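Long-range contacts in ASCH domain-containing protein (Pyrococcus horikoshii, PDB 2Z0T), which is of unknown function but carries an ASCH domain of the PUA clan and probably binds RNA: residues M1-L7 against D38-E43; V49-R55 against V101-P107. One frame throughout, in Å; residues are numbered along the deposited sequence.

Contact 1: residues M1-L7 against D38-E43; sequences MKWEMGL and DIIIFE
Lay strand 2-5 beside strand 39-42 as a parallel pair, axes 4.5 Å apart at closest approach and N-to-C directions 27° apart, with Lys-2 level with Ile-39, Trp-3 with Ile-40, Glu-4 with Ile-41 and Met-5 with Phe-42. Both run in extended beta conformation, and the hydrogen bonds zigzag between them: Ile-39 N to Met-1 O 2.8 Å, Trp-3 N to Ile-39 O 2.7 Å, Ile-41 N to Trp-3 O 2.6 Å, Met-5 N to Ile-41 O 3.1 Å and Glu-43 N to Met-5 O 3.0 Å. Leu-7 and Met-5 bury the most surface, with Phe-42 and Trp-3 just behind. Leu-7 (chi1 t, chi2 p) lays CD2 over the face of the Phe-42 ring, 3.9 Å from its centroid, as a CH-pi contact. Met-5, with chi1 p and chi2 t, brings CG to 3.6 Å from Phe-42 CE1 and 3.7 Å from Ile-40 CG2; its sulfur makes an oblique Met-aromatic contact, 5.3 Å from the ring centroid. Side chains tie both ends. Asp-38 (chi1 m) takes Trp-3 NE1 on OD2 at 2.9 Å and the amino terminus, Met-1 N, on OD1 in a 3.1 Å salt bridge; Glu-43, whose backbone turns to positive phi, accepts Leu-7 N on OE1 at 2.9 Å. This is the parallel edge pair of a five-stranded mixed sheet in an ASCH domain, a fold of the PUA clan.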
loop_
_atom_site.group_PDB
_atom_site.type_symbol
_atom_site.label_atom_id
_atom_site.label_comp_id
_atom_site.label_asym_id
_atom_site.label_seq_id
_atom_site.Cartn_x
_atom_site.Cartn_y
_atom_site.Cartn_z
ATOM N N MET A 1 -5.193 16.228 5.391
ATOM C CA MET A 1 -6.429 15.532 4.926
ATOM C C MET A 1 -6.508 14.126 5.512
ATOM O O MET A 1 -5.486 13.523 5.837
ATOM C CB MET A 1 -6.435 15.434 3.399
ATOM C CG MET A 1 -6.421 16.769 2.672
ATOM S SD MET A 1 -7.921 17.724 2.953
ATOM C CE MET A 1 -9.074 16.866 1.881
ATOM N N LYS A 2 -7.728 13.614 5.654
ATOM C CA LYS A 2 -7.948 12.266 6.173
ATOM C C LYS A 2 -8.632 11.467 5.073
ATOM O O LYS A 2 -9.683 11.867 4.566
ATOM C CB LYS A 2 -8.841 12.294 7.416
ATOM C CG LYS A 2 -8.233 13.005 8.607
ATOM C CD LYS A 2 -9.190 13.008 9.790
ATOM C CE LYS A 2 -8.590 13.735 10.983
ATOM N NZ LYS A 2 -9.541 13.799 12.127
ATOM N N TRP A 3 -8.037 10.341 4.706
ATOM C CA TRP A 3 -8.589 9.504 3.648
ATOM C C TRP A 3 -9.074 8.165 4.175
ATOM O O TRP A 3 -8.492 7.605 5.097
ATOM C CB TRP A 3 -7.538 9.263 2.571
ATOM C CG TRP A 3 -6.880 10.518 2.116
ATOM C CD1 TRP A 3 -5.636 10.962 2.457
ATOM C CD2 TRP A 3 -7.448 11.516 1.264
ATOM N NE1 TRP A 3 -5.392 12.182 1.868
ATOM C CE2 TRP A 3 -6.489 12.545 1.131
ATOM C CE3 TRP A 3 -8.677 11.645 0.601
ATOM C CZ2 TRP A 3 -6.719 13.689 0.359
ATOM C CZ3 TRP A 3 -8.906 12.783 -0.166
ATOM C CH2 TRP A 3 -7.930 13.790 -0.280
ATOM N N GLU A 4 -10.142 7.655 3.577
ATOM C CA GLU A 4 -10.694 6.370 3.981
ATOM C C GLU A 4 -10.508 5.344 2.879
ATOM O O GLU A 4 -10.743 5.633 1.708
ATOM C CB GLU A 4 -12.191 6.491 4.268
ATOM C CG GLU A 4 -12.558 7.391 5.421
ATOM C CD GLU A 4 -14.062 7.502 5.589
ATOM O OE1 GLU A 4 -14.720 6.449 5.728
ATOM O OE2 GLU A 4 -14.582 8.636 5.579
ATOM N N MET A 5 -10.069 4.149 3.249
ATOM C CA MET A 5 -9.918 3.079 2.280
ATOM C C MET A 5 -9.937 1.724 2.970
ATOM O O MET A 5 -9.604 1.602 4.153
ATOM C CB MET A 5 -8.654 3.268 1.412
ATOM C CG MET A 5 -7.327 3.449 2.123
ATOM S SD MET A 5 -5.981 3.843 0.928
ATOM C CE MET A 5 -5.986 5.620 0.955
ATOM N N GLY A 6 -10.375 0.713 2.231
ATOM C CA GLY A 6 -10.456 -0.621 2.787
ATOM C C GLY A 6 -9.101 -1.281 2.914
ATOM O O GLY A 6 -8.144 -0.901 2.238
ATOM N N LEU A 7 -9.020 -2.268 3.795
ATOM C CA LEU A 7 -7.785 -3.005 4.009
ATOM C C LEU A 7 -8.111 -4.376 4.579
ATOM O O LEU A 7 -8.868 -4.489 5.544
ATOM C CB LEU A 7 -6.873 -2.249 4.975
ATOM C CG LEU A 7 -5.481 -2.856 5.167
ATOM C CD1 LEU A 7 -4.686 -2.736 3.865
ATOM C CD2 LEU A 7 -4.760 -2.139 6.301
ATOM N N ASP A 38 -0.825 13.573 5.712
ATOM C CA ASP A 38 -2.225 13.156 5.691
ATOM C C ASP A 38 -2.417 11.938 6.580
ATOM O O ASP A 38 -1.453 11.302 6.999
ATOM C CB ASP A 38 -2.672 12.780 4.274
ATOM C CG ASP A 38 -2.815 13.974 3.363
ATOM O OD1 ASP A 38 -2.735 15.120 3.852
ATOM O OD2 ASP A 38 -3.017 13.759 2.147
ATOM N N ILE A 39 -3.675 11.615 6.845
ATOM C CA ILE A 39 -4.030 10.469 7.662
ATOM C C ILE A 39 -4.903 9.515 6.853
ATOM O O ILE A 39 -5.740 9.951 6.058
ATOM C CB ILE A 39 -4.831 10.898 8.916
ATOM C CG1 ILE A 39 -3.957 11.766 9.823
ATOM C CG2 ILE A 39 -5.349 9.669 9.658
ATOM C CD1 ILE A 39 -2.679 11.086 10.274
ATOM N N ILE A 40 -4.698 8.217 7.042
ATOM C CA ILE A 40 -5.521 7.232 6.354
ATOM C C ILE A 40 -6.276 6.401 7.382
ATOM O O ILE A 40 -5.688 5.879 8.328
ATOM C CB ILE A 40 -4.685 6.287 5.459
ATOM C CG1 ILE A 40 -4.072 7.077 4.298
ATOM C CG2 ILE A 40 -5.576 5.171 4.906
ATOM C CD1 ILE A 40 -3.154 6.251 3.414
ATOM N N ILE A 41 -7.591 6.313 7.205
ATOM C CA ILE A 41 -8.440 5.526 8.092
ATOM C C ILE A 41 -8.739 4.241 7.330
ATOM O O ILE A 41 -9.424 4.266 6.305
ATOM C CB ILE A 41 -9.771 6.251 8.397
ATOM C CG1 ILE A 41 -9.493 7.636 8.982
ATOM C CG2 ILE A 41 -10.606 5.420 9.368
ATOM C CD1 ILE A 41 -8.710 7.617 10.278
ATOM N N PHE A 42 -8.214 3.125 7.824
ATOM C CA PHE A 42 -8.402 1.830 7.170
ATOM C C PHE A 42 -9.584 1.018 7.690
ATOM O O PHE A 42 -9.849 0.978 8.889
ATOM C CB PHE A 42 -7.145 0.961 7.323
ATOM C CG PHE A 42 -6.004 1.348 6.425
ATOM C CD1 PHE A 42 -6.151 1.337 5.042
ATOM C CD2 PHE A 42 -4.759 1.669 6.965
ATOM C CE1 PHE A 42 -5.071 1.636 4.206
ATOM C CE2 PHE A 42 -3.673 1.971 6.137
ATOM C CZ PHE A 42 -3.833 1.951 4.757
ATOM N N GLU A 43 -10.277 0.372 6.759
ATOM C CA GLU A 43 -11.400 -0.511 7.052
ATOM C C GLU A 43 -12.364 -0.028 8.133
ATOM O O GLU A 43 -12.527 -0.676 9.169
ATOM C CB GLU A 43 -10.849 -1.890 7.426
ATOM C CG GLU A 43 -11.828 -3.043 7.291
ATOM C CD GLU A 43 -12.354 -3.215 5.878
ATOM O OE1 GLU A 43 -11.638 -2.856 4.916
ATOM O OE2 GLU A 43 -13.484 -3.729 5.728
#

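Contact 2: residues V49-R55 against V101-P107; sequences VKVKGIR and VAIEIEP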
loop_
_atom_site.group_PDB
_atom_site.type_symbol
_atom_site.label_atom_id
_atom_site.label_comp_id
_atom_site.label_asym_id
_atom_site.label_seq_id
_atom_site.Cartn_x
_atom_site.Cartn_y
_atom_site.Cartn_z
ATOM N N VAL A 49 -3.506 5.465 10.292
ATOM C CA VAL A 49 -2.074 5.628 10.082
ATOM C C VAL A 49 -1.739 7.015 9.568
ATOM O O VAL A 49 -2.583 7.697 8.989
ATOM C CB VAL A 49 -1.520 4.597 9.063
ATOM C CG1 VAL A 49 -1.774 3.179 9.560
ATOM C CG2 VAL A 49 -2.165 4.816 7.695
ATOM N N LYS A 50 -0.498 7.424 9.799
ATOM C CA LYS A 50 -0.006 8.711 9.327
ATOM C C LYS A 50 0.784 8.423 8.055
ATOM O O LYS A 50 1.506 7.427 7.991
ATOM C CB LYS A 50 0.920 9.345 10.368
ATOM C CG LYS A 50 1.719 10.536 9.848
ATOM C CD LYS A 50 0.847 11.754 9.546
ATOM C CE LYS A 50 0.394 12.439 10.827
ATOM N NZ LYS A 50 -0.262 13.748 10.551
ATOM N N VAL A 51 0.625 9.270 7.042
ATOM C CA VAL A 51 1.353 9.105 5.783
ATOM C C VAL A 51 2.696 9.803 5.943
ATOM O O VAL A 51 2.750 11.014 6.173
ATOM C CB VAL A 51 0.596 9.744 4.600
ATOM C CG1 VAL A 51 1.426 9.623 3.317
ATOM C CG2 VAL A 51 -0.752 9.062 4.417
ATOM N N LYS A 52 3.777 9.033 5.830
ATOM C CA LYS A 52 5.124 9.572 5.986
ATOM C C LYS A 52 5.848 9.780 4.660
ATOM O O LYS A 52 6.807 10.549 4.592
ATOM C CB LYS A 52 5.960 8.641 6.869
ATOM C CG LYS A 52 5.279 8.211 8.166
ATOM C CD LYS A 52 4.952 9.382 9.069
ATOM C CE LYS A 52 6.202 10.054 9.600
ATOM N NZ LYS A 52 5.870 11.117 10.596
ATOM N N GLY A 53 5.395 9.094 3.612
ATOM C CA GLY A 53 6.039 9.228 2.317
ATOM C C GLY A 53 5.207 8.686 1.171
ATOM O O GLY A 53 4.331 7.843 1.377
ATOM N N ILE A 54 5.484 9.179 -0.033
ATOM C CA ILE A 54 4.778 8.763 -1.244
ATOM C C ILE A 54 5.794 8.543 -2.365
ATOM O O ILE A 54 6.516 9.468 -2.743
ATOM C CB ILE A 54 3.756 9.848 -1.709
ATOM C CG1 ILE A 54 2.618 9.989 -0.691
ATOM C CG2 ILE A 54 3.207 9.499 -3.090
ATOM C CD1 ILE A 54 1.680 8.797 -0.638
ATOM N N ARG A 55 5.849 7.320 -2.886
ATOM C CA ARG A 55 6.766 6.982 -3.978
ATOM C C ARG A 55 5.985 6.247 -5.067
ATOM O O ARG A 55 5.341 5.232 -4.804
ATOM C CB ARG A 55 7.925 6.128 -3.448
ATOM C CG ARG A 55 8.784 6.876 -2.429
ATOM C CD ARG A 55 9.923 6.029 -1.888
ATOM N NE ARG A 55 9.492 5.063 -0.879
ATOM C CZ ARG A 55 9.187 5.365 0.381
ATOM N NH1 ARG A 55 9.258 6.620 0.813
ATOM N NH2 ARG A 55 8.827 4.399 1.219
ATOM N N VAL A 101 1.529 3.181 -6.452
ATOM C CA VAL A 101 2.071 4.037 -5.409
ATOM C C VAL A 101 2.391 3.282 -4.123
ATOM O O VAL A 101 1.633 2.412 -3.685
ATOM C CB VAL A 101 1.103 5.209 -5.093
ATOM C CG1 VAL A 101 -0.235 4.674 -4.615
ATOM C CG2 VAL A 101 1.720 6.130 -4.042
ATOM N N ALA A 102 3.546 3.599 -3.545
ATOM C CA ALA A 102 3.969 3.004 -2.287
ATOM C C ALA A 102 3.737 4.092 -1.240
ATOM O O ALA A 102 4.382 5.139 -1.270
ATOM C CB ALA A 102 5.448 2.629 -2.337
ATOM N N ILE A 103 2.799 3.854 -0.334
ATOM C CA ILE A 103 2.490 4.826 0.711
ATOM C C ILE A 103 3.209 4.418 1.994
ATOM O O ILE A 103 2.888 3.389 2.586
ATOM C CB ILE A 103 0.965 4.877 0.977
ATOM C CG1 ILE A 103 0.215 5.083 -0.344
ATOM C CG2 ILE A 103 0.642 5.992 1.956
ATOM C CD1 ILE A 103 -1.288 4.991 -0.211
ATOM N N GLU A 104 4.190 5.215 2.413
ATOM C CA GLU A 104 4.937 4.921 3.633
ATOM C C GLU A 104 4.028 5.302 4.791
ATOM O O GLU A 104 3.617 6.455 4.904
ATOM C CB GLU A 104 6.228 5.738 3.691
ATOM C CG GLU A 104 7.182 5.294 4.798
ATOM C CD GLU A 104 8.405 6.184 4.903
ATOM O OE1 GLU A 104 8.893 6.642 3.850
ATOM O OE2 GLU A 104 8.885 6.418 6.036
ATOM N N ILE A 105 3.719 4.333 5.646
ATOM C CA ILE A 105 2.803 4.573 6.755
ATOM C C ILE A 105 3.324 4.240 8.148
ATOM O O ILE A 105 4.227 3.415 8.318
ATOM C CB ILE A 105 1.494 3.793 6.529
ATOM C CG1 ILE A 105 1.809 2.305 6.345
ATOM C CG2 ILE A 105 0.778 4.333 5.297
ATOM C CD1 ILE A 105 0.590 1.424 6.175
ATOM N N GLU A 106 2.721 4.892 9.139
ATOM C CA GLU A 106 3.069 4.715 10.546
ATOM C C GLU A 106 1.761 4.624 11.334
ATOM O O GLU A 106 0.940 5.537 11.287
ATOM C CB GLU A 106 3.880 5.921 11.020
ATOM C CG GLU A 106 4.404 5.845 12.436
ATOM C CD GLU A 106 5.092 7.135 12.850
ATOM O OE1 GLU A 106 4.386 8.109 13.191
ATOM O OE2 GLU A 106 6.340 7.179 12.818
ATOM N N PRO A 107 1.556 3.522 12.068
ATOM C CA PRO A 107 0.336 3.330 12.859
ATOM C C PRO A 107 0.141 4.404 13.924
ATOM O O PRO A 107 1.103 4.841 14.559
ATOM C CB PRO A 107 0.540 1.950 13.488
ATOM C CG PRO A 107 1.487 1.266 12.547
ATOM C CD PRO A 107 2.452 2.362 12.199
#
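Strands 49-55 and 101-107 run antiparallel, and the side chains on their two faces meet in different ways. On one face the branched residues interlock: Val-49 (chi1 m) sets CG2 3.8 Å from Ile-105 CG2, Val-51 (chi1 t) puts CG1 4.0 Å from Ile-103 CG2, and Ile-54, with both chi angles m, reaches Val-101 CG2 from its CG2 at 3.8 Å and Ile-103 CG2 from its CD1 at 4.0 Å. Ile-15 of helix 9-16 packs against Val-49 and Ile-105 on this side.

Midway, the register slips by one. Lys-52 N bonds to Glu-104 O at 2.7 Å and Gly-53 N bonds weakly to the same oxygen at 3.4 Å, a classic beta bulge, with Lys-52 at psi -20°. A CB on Gly-53 would clash with Glu-104 OE1. Chi1 m of Lys-52 brings its CG to 3.9 Å from Glu-106 CB.

Glu-104 is extended (chi1 and chi2 t), while Arg-55 curls back through chi3 m, so that NH1 meets Glu-104 OE1 in a 3.1 Å salt bridge; Arg-55 NE forms a second salt bridge, with Glu-67. Lys-50 turns away through two p torsions to bond Gly-37 O. Branched aliphatic side chains thus join the strands on the face of Val-49 and Ile-105, and one salt bridge, Arg-55 to Glu-104, joins them on the other.

How the contacts relate
Contacts 1 and 2 are neighbouring pieces of one mixed sheet, their centres about 11 Å apart, and strands 39-42 and 47-57, which follow each other in the chain, form the seam. There the pairing is antiparallel: Ile-40 N lies 2.9 Å from Val-49 O and Asp-38 O 2.9 Å from Val-51 N, both probable hydrogen bonds. Packing reinforces it, with Ile-39 CD1 3.4 Å from Lys-50 CE. The sheet therefore passes from the edge strand 2-5 through 39-42 and 47-57 to 100-107; strand 22-26 is last in the order, yet its Arg-25 reaches back to Gly-6 and Met-5 of contact 1. Helix 9-16 serves both, since Ile-15 touches Leu-7 of contact 1 and Val-49 of contact 2.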